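Local atomic coordinates of triphenylmethane reductase (Citrobacter sp., PDB entry 2JL1), a protein that reduces triphenylmethane dyes, probably by hydride transfer from the NADPH held in its Rossmann-type domain. Residues G14-H19 / L180-V185; L70-G75 / K100-T105; N132-F137 / G190-T195. All coordinates share one frame; numbering follows the deposited sequence.

Contact 1: G14-H19 / L180-V185; sequences GLVIQH and LAAATV
His19 and Leu180 meet where two helices of the Rossmann-type domain, 11-20 and 175-186, pack side by side against the parallel sheet. Leu180 CB sits over the middle of the imidazole of His19, 4.0 Å from the ring centroid and 9° off the normal, a CH-pi contact in which the two side chains cross at about a right angle. The histidine CG lies anti to the carbonyl carbon (chi1 -72°), and the ring plane is then turned so that one face meets Leu180. The leucine also sends CD1 to within 3.9 Å of His19 ND1.

Beyond the ring, two alanines of the second helix face the first. Ala183 CB lies 3.6 Å from His19 CB and 4.1 Å from Val16 O, while Ala182 CB touches Val16 CG2 at 3.9 Å. No hydrogen bond joins the two segments. The axes approach to 8.4 Å and cross at -48°, a close fit for which the alanine methyls offer a ready explanation.

Farther out, Val16 also meets Ala179, and Ala182 rests on Leu138 of strand 135-140, which places the pair on the sheet face that carries Leu138. Val16 is only a turn away from Leu12, an NADP-binding residue, though the contact itself is packing. On another flank Leu180 meets Ile271 of helix 266-271. Leu180 O takes two donors, Thr184 N in the regular helical bond and Thr184 OG1, which approaches at 2.8 Å from above the carbonyl plane.

Contact 2: L70-G75 / K100-T105; sequences LLFISG and KHIAYT. With NAP (NADP nicotinamide-adenine-dinucleotide phosphate), chain B.
Leu70, Leu71 and Phe72 pair in parallel with Ile102, Ala103 and Tyr104 as the two neighbouring strands of a beta-alpha-beta unit, with helix 80-96 as the connection. The backbone ladder runs Leu70 N to His101 O, Ala103 N to Leu70 O, Phe72 N to Ala103 O and Thr105 N to Phe72 O; the last is the longest at 3.2 Å.

On one face of the sheet Phe72 and Tyr104 lie side by side and point the same way. Both have CG anti to the backbone N (chi1 172° in each), yet their rings are turned 53° apart, and the edge of Tyr104 addresses the face of Phe72, with Tyr104 CD1 3.5 Å from Phe72 CD2, above the phenyl plane and offset toward the rim. The same row continues with Leu70 CD2 against Ile102 CD1 at 3.8 Å. Helices 80-96 and 117-130 cover this face, and the tyrosine hydroxyl is hydrogen-bonded to His121. On the reverse face Leu71 CD1 meets Ala103 CB at 3.6 Å.

By Ser74 the first segment is in a loop, and a side chain takes over from the ladder. Thr105 OG1, set between its own backbone N and carbonyl carbon, accepts from Ser74 N at 2.9 Å. Water 1 connects Ser74 OG with Thr105 O. This anchored loop turns its carbonyls to the nicotinamide-side ribose of NADP: O3D donates to Ser74 O at 2.5 Å, O2D lies so close to Gly75 O that the exact length of that bond is doubtful, and Ile73 CG2 packs against C5D at 3.6 Å. Binding of the cofactor by loops at the C-terminal ends of parallel strands is typical of Rossmann-type dinucleotide-binding domains.

Contact 3: N132-F137 / G190-T195; sequences NIPYTF and GHENKT. With GOL (glycerol), chain E.
Tyr135 offers one ring face to Asn193, whose CA stands over the ring centre at 3.7 Å from the centroid, 13° off the normal, in a CH-pi contact. At the edge of the same ring, near its plane, lie Thr195 OG1 and water 2, which is hydrogen-bonded to both Tyr135 OH and Thr195 OG1. The Phe137 ring takes Tyr135 CD1 over its centre on one face, and Thr195 OG1 comes to its edge, 3.5 Å from Phe137 CD1. Tyr135 CG stands between the backbone N and the carbonyl carbon (chi1 65°), and the ring beyond it turns that face to Asn193.

Asn193 presents its CA here as part of a type II beta turn from His191 to Lys194, where its positive phi suits the third position. The turn leads into strand 194-198, the outermost strand at one end of the seven-stranded parallel sheet of the Rossmann-type domain, which runs alongside strand 135-140. Phe137 N donates to Lys194 O at 2.9 Å, in the carbonyl plane and fairly straight (165°). Before that bond the pairing is less regular: Tyr135 O receives two weak bonds, a short but bent one from Asn193 N (2.6 Å) and a long one from Lys194 N (3.4 Å).

On the opposite sheet face from Phe137, Thr136 OG1 donates to His191 O at 2.7 Å from well above the carbonyl plane. The imidazole of His191 has its own partners, Glu188 and Tyr196. A glycerol, probably from the crystallisation liquor, accepts from His191 N through O1 and gives a weak bond to Thr136 OG1 through O3. Toward solvent Pro134 CB packs on Glu192 CG at 3.9 Å, and Lys194 NZ reaches back to Gly190 O at 2.8 Å.

From the N terminus, the chain enters contact 1 with helix 11-20 but does not complete it until helix 175-186, some 160 residues later. Within that long loop lies contact 2, closed over the short span from 70-75 to 100-105. Contact 3 opens next, at 132-137, in series with contact 2, and closes at 190-195, after contact 1 has closed; contacts 1 and 3 therefore cross. Spatially the chain of neighbours is continuous: Val16 CG1 and Ala182 CB pack on Leu71 CD2, Ile102 and Thr136 are probably hydrogen-bonded through their backbones, and Val185 touches Thr136. Together they tie a helix layer to central and edge strands of one sheet.

Contact 1: G14-H19 / L180-V185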
loop_
_atom_site.group_PDB
_atom_site.type_symbol
_atom_site.label_atom_id
_atom_site.label_comp_id
_atom_site.label_asym_id
_atom_site.label_seq_id
_atom_site.Cartn_x
_atom_site.Cartn_y
_atom_site.Cartn_z
ATOM N N GLY A 14 -5.941 9.048 -23.454
ATOM C CA GLY A 14 -6.213 9.782 -24.704
ATOM C C GLY A 14 -7.359 10.758 -24.508
ATOM O O GLY A 14 -7.305 11.882 -24.987
ATOM N N LEU A 15 -8.385 10.343 -23.768
ATOM C CA LEU A 15 -9.514 11.238 -23.463
ATOM C C LEU A 15 -9.127 12.376 -22.501
ATOM O O LEU A 15 -9.650 13.484 -22.615
ATOM C CB LEU A 15 -10.720 10.454 -22.931
ATOM C CG LEU A 15 -11.524 9.538 -23.859
ATOM C CD1 LEU A 15 -12.429 8.586 -23.026
ATOM C CD2 LEU A 15 -12.356 10.341 -24.853
ATOM N N VAL A 16 -8.222 12.114 -21.562
ATOM C CA VAL A 16 -7.733 13.156 -20.646
ATOM C C VAL A 16 -7.004 14.235 -21.467
ATOM O O VAL A 16 -7.245 15.424 -21.289
ATOM C CB VAL A 16 -6.799 12.596 -19.514
ATOM C CG1 VAL A 16 -6.024 13.730 -18.817
ATOM C CG2 VAL A 16 -7.610 11.864 -18.451
ATOM N N ILE A 17 -6.129 13.796 -22.364
ATOM C CA ILE A 17 -5.413 14.705 -23.254
ATOM C C ILE A 17 -6.364 15.510 -24.142
ATOM O O ILE A 17 -6.188 16.722 -24.303
ATOM C CB ILE A 17 -4.310 13.953 -24.017
ATOM C CG1 ILE A 17 -3.210 13.597 -23.003
ATOM C CG2 ILE A 17 -3.773 14.785 -25.232
ATOM C CD1 ILE A 17 -2.104 12.751 -23.512
ATOM N N GLN A 18 -7.395 14.853 -24.682
ATOM C CA GLN A 18 -8.375 15.568 -25.505
ATOM C C GLN A 18 -9.148 16.620 -24.722
ATOM O O GLN A 18 -9.402 17.717 -25.232
ATOM C CB GLN A 18 -9.287 14.589 -26.256
ATOM C CG GLN A 18 -8.527 13.835 -27.364
ATOM C CD GLN A 18 -7.742 14.769 -28.318
ATOM O OE1 GLN A 18 -8.299 15.724 -28.860
ATOM N NE2 GLN A 18 -6.447 14.481 -28.525
ATOM N N HIS A 19 -9.487 16.308 -23.465
ATOM C CA HIS A 19 -10.076 17.304 -22.562
ATOM C C HIS A 19 -9.100 18.409 -22.119
ATOM O O HIS A 19 -9.495 19.575 -22.020
ATOM C CB HIS A 19 -10.697 16.614 -21.343
ATOM C CG HIS A 19 -11.954 15.863 -21.661
ATOM N ND1 HIS A 19 -13.142 16.495 -21.960
ATOM C CD2 HIS A 19 -12.203 14.534 -21.742
ATOM C CE1 HIS A 19 -14.070 15.588 -22.212
ATOM N NE2 HIS A 19 -13.527 14.390 -22.076
ATOM N N LEU A 180 -12.735 13.793 -18.045
ATOM C CA LEU A 180 -13.108 15.193 -17.844
ATOM C C LEU A 180 -12.814 15.629 -16.414
ATOM O O LEU A 180 -12.269 16.711 -16.188
ATOM C CB LEU A 180 -14.592 15.424 -18.213
ATOM C CG LEU A 180 -15.185 16.794 -17.918
ATOM C CD1 LEU A 180 -14.325 17.945 -18.541
ATOM C CD2 LEU A 180 -16.628 16.881 -18.415
ATOM N N ALA A 181 -13.149 14.772 -15.454
ATOM C CA ALA A 181 -12.854 15.024 -14.035
ATOM C C ALA A 181 -11.365 15.137 -13.754
ATOM O O ALA A 181 -10.936 16.019 -12.998
ATOM C CB ALA A 181 -13.468 13.906 -13.171
ATOM N N ALA A 182 -10.577 14.232 -14.329
ATOM C CA ALA A 182 -9.134 14.300 -14.206
ATOM C C ALA A 182 -8.586 15.627 -14.794
ATOM O O ALA A 182 -7.787 16.334 -14.144
ATOM C CB ALA A 182 -8.510 13.087 -14.871
ATOM N N ALA A 183 -9.042 15.975 -16.002
ATOM C CA ALA A 183 -8.645 17.226 -16.665
ATOM C C ALA A 183 -9.066 18.475 -15.884
ATOM O O ALA A 183 -8.290 19.449 -15.771
ATOM C CB ALA A 183 -9.165 17.271 -18.113
ATOM N N THR A 184 -10.272 18.458 -15.325
ATOM C CA THR A 184 -10.756 19.585 -14.504
ATOM C C THR A 184 -9.853 19.790 -13.277
ATOM O O THR A 184 -9.382 20.885 -13.012
ATOM C CB THR A 184 -12.210 19.320 -14.066
ATOM O OG1 THR A 184 -13.021 19.215 -15.238
ATOM C CG2 THR A 184 -12.754 20.424 -13.174
ATOM N N VAL A 185 -9.604 18.701 -12.559
ATOM C CA VAL A 185 -8.755 18.683 -11.389
ATOM C C VAL A 185 -7.330 19.202 -11.660
ATOM O O VAL A 185 -6.795 19.990 -10.869
ATOM C CB VAL A 185 -8.753 17.253 -10.778
ATOM C CG1 VAL A 185 -7.574 17.027 -9.868
ATOM C CG2 VAL A 185 -10.073 17.002 -10.027
#

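Contact 2: L70-G75 / K100-T105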
loop_
_atom_site.group_PDB
_atom_site.type_symbol
_atom_site.label_atom_id
_atom_site.label_comp_id
_atom_site.label_asym_id
_atom_site.label_seq_id
_atom_site.Cartn_x
_atom_site.Cartn_y
_atom_site.Cartn_z
ATOM N N LEU A 70 1.622 15.691 -12.344
ATOM C CA LEU A 70 1.617 14.358 -12.965
ATOM C C LEU A 70 0.285 13.659 -12.782
ATOM O O LEU A 70 -0.187 13.498 -11.648
ATOM C CB LEU A 70 2.737 13.470 -12.386
ATOM C CG LEU A 70 2.794 12.022 -12.908
ATOM C CD1 LEU A 70 3.137 11.963 -14.401
ATOM C CD2 LEU A 70 3.725 11.125 -12.080
ATOM N N LEU A 71 -0.330 13.241 -13.889
ATOM C CA LEU A 71 -1.483 12.327 -13.779
ATOM C C LEU A 71 -0.970 10.907 -14.001
ATOM O O LEU A 71 -0.606 10.522 -15.118
ATOM C CB LEU A 71 -2.616 12.689 -14.736
ATOM C CG LEU A 71 -3.810 11.700 -14.673
ATOM C CD1 LEU A 71 -4.538 11.758 -13.296
ATOM C CD2 LEU A 71 -4.780 11.928 -15.804
ATOM N N PHE A 72 -0.935 10.151 -12.905
ATOM C CA PHE A 72 -0.469 8.791 -12.877
ATOM C C PHE A 72 -1.733 7.938 -13.120
ATOM O O PHE A 72 -2.585 7.824 -12.251
ATOM C CB PHE A 72 0.163 8.553 -11.497
ATOM C CG PHE A 72 0.540 7.119 -11.204
ATOM C CD1 PHE A 72 0.490 6.136 -12.196
ATOM C CD2 PHE A 72 0.963 6.763 -9.927
ATOM C CE1 PHE A 72 0.818 4.809 -11.914
ATOM C CE2 PHE A 72 1.321 5.440 -9.648
ATOM C CZ PHE A 72 1.219 4.463 -10.661
ATOM N N ILE A 73 -1.879 7.407 -14.333
ATOM C CA ILE A 73 -3.008 6.532 -14.655
ATOM C C ILE A 73 -2.527 5.121 -14.388
ATOM O O ILE A 73 -1.454 4.752 -14.844
ATOM C CB ILE A 73 -3.475 6.710 -16.129
ATOM C CG1 ILE A 73 -4.054 8.125 -16.340
ATOM C CG2 ILE A 73 -4.453 5.554 -16.550
ATOM C CD1 ILE A 73 -4.525 8.401 -17.770
ATOM N N SER A 74 -3.314 4.321 -13.652
ATOM C CA SER A 74 -2.864 2.997 -13.228
ATOM C C SER A 74 -2.575 2.078 -14.413
ATOM O O SER A 74 -3.150 2.245 -15.482
ATOM C CB SER A 74 -3.874 2.343 -12.258
ATOM O OG SER A 74 -5.208 2.433 -12.753
ATOM N N GLY A 75 -1.677 1.114 -14.225
ATOM C CA GLY A 75 -1.352 0.179 -15.299
ATOM C C GLY A 75 -2.464 -0.827 -15.559
ATOM O O GLY A 75 -3.378 -0.944 -14.751
ATOM N N LYS A 100 5.731 18.231 -8.484
ATOM C CA LYS A 100 5.102 19.116 -7.508
ATOM C C LYS A 100 3.667 18.724 -7.111
ATOM O O LYS A 100 3.212 19.073 -6.021
ATOM C CB LYS A 100 5.128 20.561 -8.023
ATOM C CG LYS A 100 6.544 21.144 -8.176
ATOM C CD LYS A 100 7.215 21.368 -6.818
ATOM C CE LYS A 100 8.621 21.930 -6.968
ATOM N NZ LYS A 100 9.608 20.932 -7.510
ATOM N N HIS A 101 2.960 18.010 -7.987
ATOM C CA HIS A 101 1.579 17.565 -7.712
ATOM C C HIS A 101 1.348 16.222 -8.381
ATOM O O HIS A 101 1.661 16.068 -9.549
ATOM C CB HIS A 101 0.526 18.578 -8.233
ATOM C CG HIS A 101 0.809 20.000 -7.848
ATOM N ND1 HIS A 101 0.329 20.568 -6.689
ATOM C CD2 HIS A 101 1.542 20.960 -8.464
ATOM C CE1 HIS A 101 0.753 21.818 -6.607
ATOM N NE2 HIS A 101 1.494 22.080 -7.670
ATOM N N ILE A 102 0.800 15.257 -7.650
ATOM C CA ILE A 102 0.470 13.984 -8.263
ATOM C C ILE A 102 -1.027 13.636 -8.129
ATOM O O ILE A 102 -1.561 13.597 -7.020
ATOM C CB ILE A 102 1.369 12.851 -7.714
ATOM C CG1 ILE A 102 1.080 11.527 -8.412
ATOM C CG2 ILE A 102 1.202 12.696 -6.204
ATOM C CD1 ILE A 102 2.338 10.672 -8.577
ATOM N N ALA A 103 -1.684 13.384 -9.261
ATOM C CA ALA A 103 -3.044 12.808 -9.285
ATOM C C ALA A 103 -2.934 11.346 -9.699
ATOM O O ALA A 103 -2.189 11.039 -10.636
ATOM C CB ALA A 103 -3.945 13.552 -10.276
ATOM N N TYR A 104 -3.705 10.474 -9.043
ATOM C CA TYR A 104 -3.660 9.039 -9.276
ATOM C C TYR A 104 -5.088 8.469 -9.492
ATOM O O TYR A 104 -5.994 8.731 -8.700
ATOM C CB TYR A 104 -2.965 8.322 -8.098
ATOM C CG TYR A 104 -3.055 6.803 -8.207
ATOM C CD1 TYR A 104 -2.440 6.117 -9.268
ATOM C CD2 TYR A 104 -3.810 6.071 -7.300
ATOM C CE1 TYR A 104 -2.552 4.731 -9.397
ATOM C CE2 TYR A 104 -3.933 4.675 -7.425
ATOM C CZ TYR A 104 -3.312 4.029 -8.472
ATOM O OH TYR A 104 -3.446 2.680 -8.594
ATOM N N THR A 105 -5.276 7.707 -10.570
ATOM C CA THR A 105 -6.551 7.059 -10.865
ATOM C C THR A 105 -6.668 5.767 -10.057
ATOM O O THR A 105 -6.142 4.698 -10.461
ATOM C CB THR A 105 -6.714 6.724 -12.374
ATOM O OG1 THR A 105 -5.653 5.868 -12.786
ATOM C CG2 THR A 105 -6.710 8.013 -13.216
HETATM P PA NAP B . -6.120 0.937 -21.487
HETATM O O1A NAP B . -6.022 -0.548 -21.510
HETATM O O2A NAP B . -6.737 1.547 -22.683
HETATM O O5B NAP B . -4.696 1.608 -21.230
HETATM C C5B NAP B . -3.717 1.086 -20.358
HETATM C C4B NAP B . -2.496 1.962 -20.594
HETATM O O4B NAP B . -1.408 1.546 -19.778
HETATM C C3B NAP B . -2.068 1.827 -22.055
HETATM O O3B NAP B . -1.817 3.101 -22.590
HETATM C C2B NAP B . -0.778 1.059 -21.985
HETATM O O2B NAP B . 0.125 1.515 -22.942
HETATM C C1B NAP B . -0.271 1.449 -20.612
HETATM N N9A NAP B . 0.741 0.482 -20.166
HETATM C C8A NAP B . 0.641 -0.881 -20.102
HETATM N N7A NAP B . 1.819 -1.362 -19.640
HETATM C C5A NAP B . 2.665 -0.324 -19.438
HETATM C C6A NAP B . 3.983 -0.249 -18.989
HETATM N N6A NAP B . 4.662 -1.346 -18.666
HETATM N N1A NAP B . 4.583 0.985 -18.881
HETATM C C2A NAP B . 3.896 2.128 -19.226
HETATM N N3A NAP B . 2.593 2.053 -19.662
HETATM C C4A NAP B . 1.994 0.840 -19.770
HETATM O O3 NAP B . -6.967 1.330 -20.156
HETATM P PN NAP B . -8.081 2.468 -19.923
HETATM O O1N NAP B . -7.528 3.723 -20.458
HETATM O O2N NAP B . -9.395 1.966 -20.414
HETATM O O5D NAP B . -8.082 2.602 -18.285
HETATM C C5D NAP B . -6.945 3.131 -17.616
HETATM C C4D NAP B . -6.535 2.352 -16.361
HETATM O O4D NAP B . -7.657 2.218 -15.506
HETATM C C3D NAP B . -6.068 0.927 -16.668
HETATM O O3D NAP B . -4.683 0.793 -16.863
HETATM C C2D NAP B . -6.539 0.111 -15.479
HETATM O O2D NAP B . -5.605 0.034 -14.422
HETATM C C1D NAP B . -7.723 0.905 -14.972
HETATM N N1N NAP B . -8.952 0.185 -15.346
HETATM C C2N NAP B . -10.107 0.597 -14.761
HETATM C C3N NAP B . -11.277 -0.054 -15.026
HETATM C C7N NAP B . -12.528 0.371 -14.383
HETATM O O7N NAP B . -13.717 -0.281 -14.821
HETATM N N7N NAP B . -12.444 1.297 -13.420
HETATM C C4N NAP B . -11.307 -1.089 -15.984
HETATM C C5N NAP B . -10.150 -1.432 -16.638
HETATM C C6N NAP B . -8.948 -0.819 -16.269
HETATM P P2B NAP B . 0.278 0.798 -24.381
HETATM O O1X NAP B . -0.559 1.590 -25.368
HETATM O O2X NAP B . -0.200 -0.644 -24.363
HETATM O O3X NAP B . 1.756 0.871 -24.705
HETATM O O HOH W 1 -8.119 3.143 -12.013
#

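Contact 3: N132-F137 / G190-T195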
loop_
_atom_site.group_PDB
_atom_site.type_symbol
_atom_site.label_atom_id
_atom_site.label_comp_id
_atom_site.label_asym_id
_atom_site.label_seq_id
_atom_site.Cartn_x
_atom_site.Cartn_y
_atom_site.Cartn_z
ATOM N N ASN A 132 5.198 12.729 0.334
ATOM C CA ASN A 132 4.894 14.117 0.729
ATOM C C ASN A 132 4.561 15.058 -0.447
ATOM O O ASN A 132 4.459 16.275 -0.256
ATOM C CB ASN A 132 6.045 14.708 1.567
ATOM C CG ASN A 132 6.281 13.933 2.856
ATOM O OD1 ASN A 132 5.326 13.483 3.501
ATOM N ND2 ASN A 132 7.555 13.759 3.234
ATOM N N ILE A 133 4.414 14.515 -1.659
ATOM C CA ILE A 133 3.913 15.318 -2.778
ATOM C C ILE A 133 2.407 15.541 -2.590
ATOM O O ILE A 133 1.664 14.583 -2.331
ATOM C CB ILE A 133 4.174 14.659 -4.167
ATOM C CG1 ILE A 133 5.655 14.308 -4.374
ATOM C CG2 ILE A 133 3.678 15.562 -5.309
ATOM C CD1 ILE A 133 5.911 13.441 -5.676
ATOM N N PRO A 134 1.946 16.808 -2.707
ATOM C CA PRO A 134 0.507 17.116 -2.724
ATOM C C PRO A 134 -0.201 16.216 -3.727
ATOM O O PRO A 134 0.208 16.174 -4.891
ATOM C CB PRO A 134 0.472 18.561 -3.232
ATOM C CG PRO A 134 1.799 19.137 -2.828
ATOM C CD PRO A 134 2.780 18.018 -2.853
ATOM N N TYR A 135 -1.242 15.508 -3.283
ATOM C CA TYR A 135 -1.880 14.452 -4.099
ATOM C C TYR A 135 -3.344 14.763 -4.352
ATOM O O TYR A 135 -3.971 15.550 -3.629
ATOM C CB TYR A 135 -1.783 13.067 -3.414
ATOM C CG TYR A 135 -2.571 13.010 -2.113
ATOM C CD1 TYR A 135 -3.941 12.706 -2.110
ATOM C CD2 TYR A 135 -1.957 13.315 -0.892
ATOM C CE1 TYR A 135 -4.674 12.679 -0.922
ATOM C CE2 TYR A 135 -2.679 13.289 0.305
ATOM C CZ TYR A 135 -4.028 12.988 0.280
ATOM O OH TYR A 135 -4.738 12.983 1.448
ATOM N N THR A 136 -3.888 14.135 -5.387
ATOM C CA THR A 136 -5.326 14.029 -5.562
ATOM C C THR A 136 -5.611 12.588 -5.947
ATOM O O THR A 136 -5.105 12.102 -6.950
ATOM C CB THR A 136 -5.886 14.927 -6.680
ATOM O OG1 THR A 136 -5.492 16.299 -6.468
ATOM C CG2 THR A 136 -7.427 14.849 -6.669
ATOM N N PHE A 137 -6.434 11.915 -5.157
ATOM C CA PHE A 137 -6.797 10.542 -5.467
ATOM C C PHE A 137 -8.150 10.581 -6.163
ATOM O O PHE A 137 -9.176 10.944 -5.577
ATOM C CB PHE A 137 -6.806 9.689 -4.198
ATOM C CG PHE A 137 -5.453 9.542 -3.566
ATOM C CD1 PHE A 137 -5.328 9.406 -2.187
ATOM C CD2 PHE A 137 -4.297 9.551 -4.344
ATOM C CE1 PHE A 137 -4.083 9.240 -1.596
ATOM C CE2 PHE A 137 -3.035 9.425 -3.734
ATOM C CZ PHE A 137 -2.944 9.274 -2.361
ATOM N N GLY A 190 -7.318 24.021 -5.581
ATOM C CA GLY A 190 -8.216 23.529 -4.549
ATOM C C GLY A 190 -8.291 22.033 -4.304
ATOM O O GLY A 190 -8.951 21.613 -3.366
ATOM N N HIS A 191 -7.611 21.231 -5.121
ATOM C CA HIS A 191 -7.745 19.765 -5.057
ATOM C C HIS A 191 -6.545 19.061 -4.410
ATOM O O HIS A 191 -6.420 17.832 -4.465
ATOM C CB HIS A 191 -8.018 19.202 -6.459
ATOM C CG HIS A 191 -9.173 19.855 -7.146
ATOM N ND1 HIS A 191 -10.456 19.807 -6.646
ATOM C CD2 HIS A 191 -9.241 20.584 -8.285
ATOM C CE1 HIS A 191 -11.265 20.476 -7.447
ATOM N NE2 HIS A 191 -10.556 20.943 -8.455
ATOM N N GLU A 192 -5.670 19.851 -3.790
ATOM C CA GLU A 192 -4.500 19.310 -3.143
ATOM C C GLU A 192 -4.866 18.528 -1.884
ATOM O O GLU A 192 -5.699 18.955 -1.067
ATOM C CB GLU A 192 -3.477 20.400 -2.857
ATOM C CG GLU A 192 -2.659 20.735 -4.092
ATOM C CD GLU A 192 -2.063 22.122 -4.051
ATOM O OE1 GLU A 192 -2.649 23.026 -4.701
ATOM O OE2 GLU A 192 -1.017 22.312 -3.372
ATOM N N ASN A 193 -4.259 17.358 -1.761
ATOM C CA ASN A 193 -4.482 16.492 -0.607
ATOM C C ASN A 193 -5.948 16.089 -0.411
ATOM O O ASN A 193 -6.466 16.079 0.707
ATOM C CB ASN A 193 -3.884 17.138 0.645
ATOM C CG ASN A 193 -2.408 17.440 0.485
ATOM O OD1 ASN A 193 -1.921 18.486 0.941
ATOM N ND2 ASN A 193 -1.679 16.527 -0.147
ATOM N N LYS A 194 -6.607 15.742 -1.511
ATOM C CA LYS A 194 -8.034 15.354 -1.483
ATOM C C LYS A 194 -8.241 14.008 -2.135
ATOM O O LYS A 194 -7.493 13.640 -3.043
ATOM C CB LYS A 194 -8.877 16.380 -2.254
ATOM C CG LYS A 194 -8.763 17.792 -1.755
ATOM C CD LYS A 194 -9.796 18.101 -0.722
ATOM C CE LYS A 194 -9.562 19.480 -0.142
ATOM N NZ LYS A 194 -10.132 20.546 -1.024
ATOM N N THR A 195 -9.252 13.281 -1.657
ATOM C CA THR A 195 -9.692 12.026 -2.250
ATOM C C THR A 195 -11.111 12.276 -2.757
ATOM O O THR A 195 -11.937 12.854 -2.039
ATOM C CB THR A 195 -9.637 10.832 -1.222
ATOM O OG1 THR A 195 -8.288 10.651 -0.756
ATOM C CG2 THR A 195 -10.104 9.522 -1.844
HETATM C C1 GOL E . -4.222 20.958 -7.286
HETATM O O1 GOL E . -5.554 21.416 -7.498
HETATM C C2 GOL E . -3.681 20.053 -8.405
HETATM O O2 GOL E . -4.317 20.318 -9.645
HETATM C C3 GOL E . -3.727 18.550 -8.075
HETATM O O3 GOL E . -2.844 18.144 -7.024
HETATM O O HOH W 2 -7.357 12.407 1.233
#